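Local coordinates for protein oxidoreductase, 2OG-Fe(II) oxygenase family (Burkholderia pseudomallei, PDB 6N1F) that probably acts as an iron-dependent oxidoreductase of the 2OG-Fe(II) oxygenase family, holding an iron ion in its active site, at residues Y136-L147 against E218-H229. Sequence-based numbering, arbitrary orientation.
Sequences YFIRRCQINRML and ERTSLVYFYSRH
Arg-228 lays its CG over one face of the Tyr-136 ring, 3.7 Å from the ring centroid, a CH-pi contact suited to an arginine whose methylenes pack while its NE forms a salt bridge with Glu-165, to which the Tyr-136 hydroxyl is hydrogen-bonded. The Phe-137 ring turns its edge to the carbonyls of Ser-227 and Arg-228, Phe-137 CE2 lying 3.2 Å from Arg-228 O. A turn at chi3 (71°) carries Arg-139 NH1 to His-229 O at 2.8 Å, the donor standing above the carbonyl plane; NH1 also donates to Gly-231 O, and a salt bridge from NE to Asp-96 probably balances this buried charge. Arg-140 runs alongside Phe-225, Arg-140 CB 3.7 Å from Phe-225 CD2, and its NE and NH2 converge on Gln-142 OE1 from the same face of the amide. An amide suits this place, since Gln-142 NE2 can donate to Asn-144 OD1 at once. On the other face Ile-138 CG1 meets Tyr-226 CE1 at 3.5 Å, and Ile-143 and Leu-222 add methyls to an apolar surface where helix 109-117 covers Ile-138. These adjacent inner strands belong to the major antiparallel sheet; Phe-225 touches Asp-157, which with His-155 and His-209 forms the iron triad characteristic of the double-stranded beta-helix of 2OG-Fe(II) oxygenases.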
loop_
_atom_site.group_PDB
_atom_site.type_symbol
_atom_site.label_atom_id
_atom_site.label_comp_id
_atom_site.label_asym_id
_atom_site.label_seq_id
_atom_site.Cartn_x
_atom_site.Cartn_y
_atom_site.Cartn_z
ATOM N N TYR A 136 -13.856 7.207 -4.408
ATOM C CA TYR A 136 -12.449 7.315 -4.059
ATOM C C TYR A 136 -11.598 7.263 -5.321
ATOM O O TYR A 136 -11.978 6.653 -6.327
ATOM C CB TYR A 136 -12.028 6.213 -3.089
ATOM C CG TYR A 136 -12.325 6.523 -1.639
ATOM C CD1 TYR A 136 -11.317 6.916 -0.771
ATOM C CD2 TYR A 136 -13.614 6.427 -1.136
ATOM C CE1 TYR A 136 -11.585 7.196 0.559
ATOM C CE2 TYR A 136 -13.887 6.707 0.186
ATOM C CZ TYR A 136 -12.881 7.091 1.032
ATOM O OH TYR A 136 -13.167 7.369 2.358
ATOM N N PHE A 137 -10.459 7.946 -5.263
ATOM C CA PHE A 137 -9.520 8.051 -6.368
ATOM C C PHE A 137 -8.170 7.511 -5.933
ATOM O O PHE A 137 -7.737 7.747 -4.803
ATOM C CB PHE A 137 -9.352 9.506 -6.817
ATOM C CG PHE A 137 -10.649 10.198 -7.109
ATOM C CD1 PHE A 137 -11.171 10.193 -8.387
ATOM C CD2 PHE A 137 -11.345 10.848 -6.105
ATOM C CE1 PHE A 137 -12.368 10.827 -8.669
ATOM C CE2 PHE A 137 -12.543 11.481 -6.376
ATOM C CZ PHE A 137 -13.055 11.471 -7.664
ATOM N N ILE A 138 -7.501 6.802 -6.836
ATOM C CA ILE A 138 -6.116 6.398 -6.611
ATOM C C ILE A 138 -5.231 7.575 -7.024
ATOM O O ILE A 138 -5.134 7.900 -8.207
ATOM C CB ILE A 138 -5.764 5.125 -7.392
ATOM C CG1 ILE A 138 -6.604 3.937 -6.908
ATOM C CG2 ILE A 138 -4.287 4.799 -7.262
ATOM C CD1 ILE A 138 -6.467 2.676 -7.769
ATOM N N ARG A 139 -4.585 8.219 -6.046
ATOM C CA ARG A 139 -3.805 9.417 -6.326
ATOM C C ARG A 139 -2.327 9.142 -6.553
ATOM O O ARG A 139 -1.655 9.935 -7.217
ATOM C CB ARG A 139 -3.938 10.421 -5.177
ATOM C CG ARG A 139 -5.241 11.208 -5.156
ATOM C CD ARG A 139 -5.171 12.330 -4.131
ATOM N NE ARG A 139 -4.287 13.418 -4.536
ATOM C CZ ARG A 139 -4.703 14.523 -5.153
ATOM N NH1 ARG A 139 -5.990 14.681 -5.441
ATOM N NH2 ARG A 139 -3.836 15.472 -5.481
ATOM N N ARG A 140 -1.793 8.067 -5.989
ATOM C CA ARG A 140 -0.370 7.791 -6.065
ATOM C C ARG A 140 -0.207 6.286 -6.050
ATOM O O ARG A 140 -0.986 5.587 -5.409
ATOM C CB ARG A 140 0.392 8.454 -4.900
ATOM C CG ARG A 140 1.838 8.038 -4.776
ATOM C CD ARG A 140 2.591 8.893 -3.775
ATOM N NE ARG A 140 3.965 8.433 -3.613
ATOM C CZ ARG A 140 4.941 9.162 -3.079
ATOM N NH1 ARG A 140 4.692 10.395 -2.660
ATOM N NH2 ARG A 140 6.168 8.661 -2.971
ATOM N N CYS A 141 0.797 5.792 -6.772
ATOM C CA CYS A 141 0.978 4.357 -6.941
ATOM C C CYS A 141 2.395 4.081 -7.420
ATOM O O CYS A 141 2.851 4.701 -8.386
ATOM C CB CYS A 141 -0.045 3.807 -7.936
ATOM S SG CYS A 141 0.113 2.039 -8.262
ATOM N N GLN A 142 3.090 3.162 -6.752
ATOM C CA GLN A 142 4.465 2.844 -7.117
ATOM C C GLN A 142 4.845 1.472 -6.568
ATOM O O GLN A 142 4.219 0.952 -5.639
ATOM C CB GLN A 142 5.440 3.917 -6.607
ATOM C CG GLN A 142 5.582 3.919 -5.078
ATOM C CD GLN A 142 6.252 5.151 -4.549
ATOM O OE1 GLN A 142 5.820 6.270 -4.826
ATOM N NE2 GLN A 142 7.327 4.961 -3.774
ATOM N N ILE A 143 5.881 0.890 -7.171
ATOM C CA ILE A 143 6.479 -0.360 -6.715
ATOM C C ILE A 143 7.749 -0.002 -5.951
ATOM O O ILE A 143 8.629 0.681 -6.497
ATOM C CB ILE A 143 6.807 -1.301 -7.887
ATOM C CG1 ILE A 143 5.614 -1.484 -8.825
ATOM C CG2 ILE A 143 7.231 -2.648 -7.369
ATOM C CD1 ILE A 143 4.617 -2.453 -8.315
ATOM N N ASN A 144 7.845 -0.448 -4.693
ATOM C CA ASN A 144 9.032 -0.245 -3.867
ATOM C C ASN A 144 9.792 -1.552 -3.772
ATOM O O ASN A 144 9.255 -2.547 -3.275
ATOM C CB ASN A 144 8.669 0.228 -2.464
ATOM C CG ASN A 144 8.152 1.628 -2.451
ATOM O OD1 ASN A 144 8.383 2.395 -3.386
ATOM N ND2 ASN A 144 7.454 1.986 -1.386
ATOM N N ARG A 145 11.043 -1.545 -4.215
ATOM C CA ARG A 145 11.898 -2.722 -4.154
ATOM C C ARG A 145 12.972 -2.483 -3.094
ATOM O O ARG A 145 13.916 -1.710 -3.309
ATOM C CB ARG A 145 12.494 -3.012 -5.526
ATOM C CG ARG A 145 13.412 -4.213 -5.559
ATOM C CD ARG A 145 13.794 -4.525 -6.989
ATOM N NE ARG A 145 15.072 -5.216 -7.061
ATOM C CZ ARG A 145 16.227 -4.615 -7.313
ATOM N NH1 ARG A 145 16.269 -3.302 -7.521
ATOM N NH2 ARG A 145 17.344 -5.327 -7.355
HETATM N N MSE A 146 12.824 -3.146 -1.953
HETATM C CA MSE A 146 13.664 -2.873 -0.797
HETATM C C MSE A 146 14.699 -3.967 -0.634
HETATM O O MSE A 146 14.352 -5.151 -0.524
HETATM C CB MSE A 146 12.813 -2.749 0.480
HETATM C CG MSE A 146 11.758 -1.645 0.438
HETATM SE SE MSE A 146 10.739 -1.606 2.105
HETATM C CE MSE A 146 12.156 -1.177 3.370
ATOM N N LEU A 147 15.964 -3.570 -0.634
ATOM C CA LEU A 147 17.058 -4.519 -0.572
ATOM C C LEU A 147 17.431 -4.797 0.882
ATOM O O LEU A 147 16.946 -4.141 1.808
ATOM C CB LEU A 147 18.253 -3.979 -1.350
ATOM C CG LEU A 147 17.915 -3.556 -2.772
ATOM C CD1 LEU A 147 19.148 -2.995 -3.448
ATOM C CD2 LEU A 147 17.364 -4.722 -3.548
ATOM N N GLU A 218 15.204 -9.536 -0.717
ATOM C CA GLU A 218 14.604 -8.267 -1.102
ATOM C C GLU A 218 13.103 -8.344 -0.870
ATOM O O GLU A 218 12.520 -9.426 -0.827
ATOM C CB GLU A 218 14.904 -7.924 -2.566
ATOM C CG GLU A 218 14.166 -8.785 -3.565
ATOM C CD GLU A 218 14.431 -8.375 -5.007
ATOM O OE1 GLU A 218 15.588 -8.039 -5.337
ATOM O OE2 GLU A 218 13.478 -8.388 -5.815
ATOM N N ARG A 219 12.488 -7.176 -0.714
ATOM C CA ARG A 219 11.072 -7.069 -0.396
ATOM C C ARG A 219 10.463 -6.103 -1.398
ATOM O O ARG A 219 10.913 -4.954 -1.511
ATOM C CB ARG A 219 10.876 -6.598 1.053
ATOM C CG ARG A 219 9.443 -6.272 1.514
ATOM C CD ARG A 219 9.566 -5.303 2.691
ATOM N NE ARG A 219 8.437 -5.286 3.616
ATOM C CZ ARG A 219 7.432 -4.412 3.560
ATOM N NH1 ARG A 219 7.390 -3.480 2.605
ATOM N NH2 ARG A 219 6.478 -4.457 4.473
ATOM N N THR A 220 9.466 -6.578 -2.143
ATOM C CA THR A 220 8.868 -5.845 -3.254
ATOM C C THR A 220 7.377 -5.693 -3.012
ATOM O O THR A 220 6.685 -6.684 -2.774
ATOM C CB THR A 220 9.097 -6.571 -4.577
ATOM O OG1 THR A 220 10.490 -6.875 -4.711
ATOM C CG2 THR A 220 8.629 -5.716 -5.746
ATOM N N SER A 221 6.881 -4.465 -3.082
ATOM C CA SER A 221 5.487 -4.217 -2.755
ATOM C C SER A 221 4.915 -3.145 -3.668
ATOM O O SER A 221 5.602 -2.179 -4.007
ATOM C CB SER A 221 5.339 -3.801 -1.283
ATOM O OG SER A 221 6.064 -2.617 -0.996
ATOM N N LEU A 222 3.657 -3.326 -4.066
ATOM C CA LEU A 222 2.903 -2.299 -4.781
ATOM C C LEU A 222 2.135 -1.461 -3.762
ATOM O O LEU A 222 1.299 -1.991 -3.020
ATOM C CB LEU A 222 1.942 -2.942 -5.788
ATOM C CG LEU A 222 1.373 -2.065 -6.895
ATOM C CD1 LEU A 222 0.669 -2.954 -7.895
ATOM C CD2 LEU A 222 0.413 -1.037 -6.381
ATOM N N VAL A 223 2.378 -0.153 -3.762
ATOM C CA VAL A 223 1.818 0.753 -2.770
ATOM C C VAL A 223 0.967 1.789 -3.497
ATOM O O VAL A 223 1.412 2.370 -4.490
ATOM C CB VAL A 223 2.930 1.432 -1.946
ATOM C CG1 VAL A 223 2.344 2.457 -1.009
ATOM C CG2 VAL A 223 3.719 0.398 -1.168
ATOM N N TYR A 224 -0.248 2.023 -3.014
ATOM C CA TYR A 224 -1.032 3.112 -3.588
ATOM C C TYR A 224 -1.907 3.758 -2.528
ATOM O O TYR A 224 -2.144 3.197 -1.455
ATOM C CB TYR A 224 -1.883 2.676 -4.794
ATOM C CG TYR A 224 -2.822 1.481 -4.665
ATOM C CD1 TYR A 224 -4.205 1.651 -4.693
ATOM C CD2 TYR A 224 -2.329 0.181 -4.606
ATOM C CE1 TYR A 224 -5.075 0.557 -4.623
ATOM C CE2 TYR A 224 -3.190 -0.920 -4.531
ATOM C CZ TYR A 224 -4.551 -0.728 -4.539
ATOM O OH TYR A 224 -5.375 -1.826 -4.458
ATOM N N PHE A 225 -2.407 4.947 -2.865
ATOM C CA PHE A 225 -3.039 5.840 -1.907
ATOM C C PHE A 225 -4.391 6.303 -2.430
ATOM O O PHE A 225 -4.526 6.666 -3.601
ATOM C CB PHE A 225 -2.122 7.036 -1.621
ATOM C CG PHE A 225 -0.777 6.635 -1.059
ATOM C CD1 PHE A 225 -0.572 6.584 0.307
ATOM C CD2 PHE A 225 0.262 6.280 -1.902
ATOM C CE1 PHE A 225 0.649 6.207 0.824
ATOM C CE2 PHE A 225 1.483 5.901 -1.396
ATOM C CZ PHE A 225 1.680 5.867 -0.030
ATOM N N TYR A 226 -5.385 6.283 -1.549
ATOM C CA TYR A 226 -6.766 6.608 -1.873
ATOM C C TYR A 226 -7.163 7.922 -1.209
ATOM O O TYR A 226 -6.874 8.146 -0.027
ATOM C CB TYR A 226 -7.717 5.503 -1.392
ATOM C CG TYR A 226 -7.972 4.343 -2.324
ATOM C CD1 TYR A 226 -8.698 4.512 -3.494
ATOM C CD2 TYR A 226 -7.536 3.062 -2.010
ATOM C CE1 TYR A 226 -8.973 3.448 -4.339
ATOM C CE2 TYR A 226 -7.802 1.985 -2.861
ATOM C CZ TYR A 226 -8.519 2.190 -4.020
ATOM O OH TYR A 226 -8.790 1.148 -4.874
ATOM N N SER A 227 -7.832 8.779 -1.971
ATOM C CA SER A 227 -8.397 10.025 -1.476
ATOM C C SER A 227 -9.753 10.235 -2.138
ATOM O O SER A 227 -9.980 9.777 -3.258
ATOM C CB SER A 227 -7.475 11.216 -1.774
ATOM O OG SER A 227 -8.050 12.455 -1.370
ATOM N N ARG A 228 -10.659 10.918 -1.434
ATOM C CA ARG A 228 -11.882 11.398 -2.071
ATOM C C ARG A 228 -11.655 12.686 -2.848
ATOM O O ARG A 228 -12.519 13.086 -3.628
ATOM C CB ARG A 228 -12.982 11.627 -1.034
ATOM C CG ARG A 228 -13.414 10.394 -0.276
ATOM C CD ARG A 228 -14.359 10.777 0.848
ATOM N NE ARG A 228 -13.739 11.736 1.762
ATOM C CZ ARG A 228 -14.074 13.021 1.859
ATOM N NH1 ARG A 228 -15.051 13.533 1.116
ATOM N NH2 ARG A 228 -13.434 13.798 2.719
ATOM N N HIS A 229 -10.520 13.339 -2.656
ATOM C CA HIS A 229 -10.196 14.556 -3.385
ATOM C C HIS A 229 -9.411 14.195 -4.632
ATOM O O HIS A 229 -8.398 13.496 -4.551
ATOM C CB HIS A 229 -9.380 15.513 -2.510
ATOM C CG HIS A 229 -9.063 16.819 -3.168
ATOM N ND1 HIS A 229 -10.036 17.646 -3.693
ATOM C CD2 HIS A 229 -7.883 17.453 -3.368
ATOM C CE1 HIS A 229 -9.466 18.729 -4.193
ATOM N NE2 HIS A 229 -8.161 18.635 -4.011
HETATM O O HOH W 1 8.984 -3.456 -0.127
#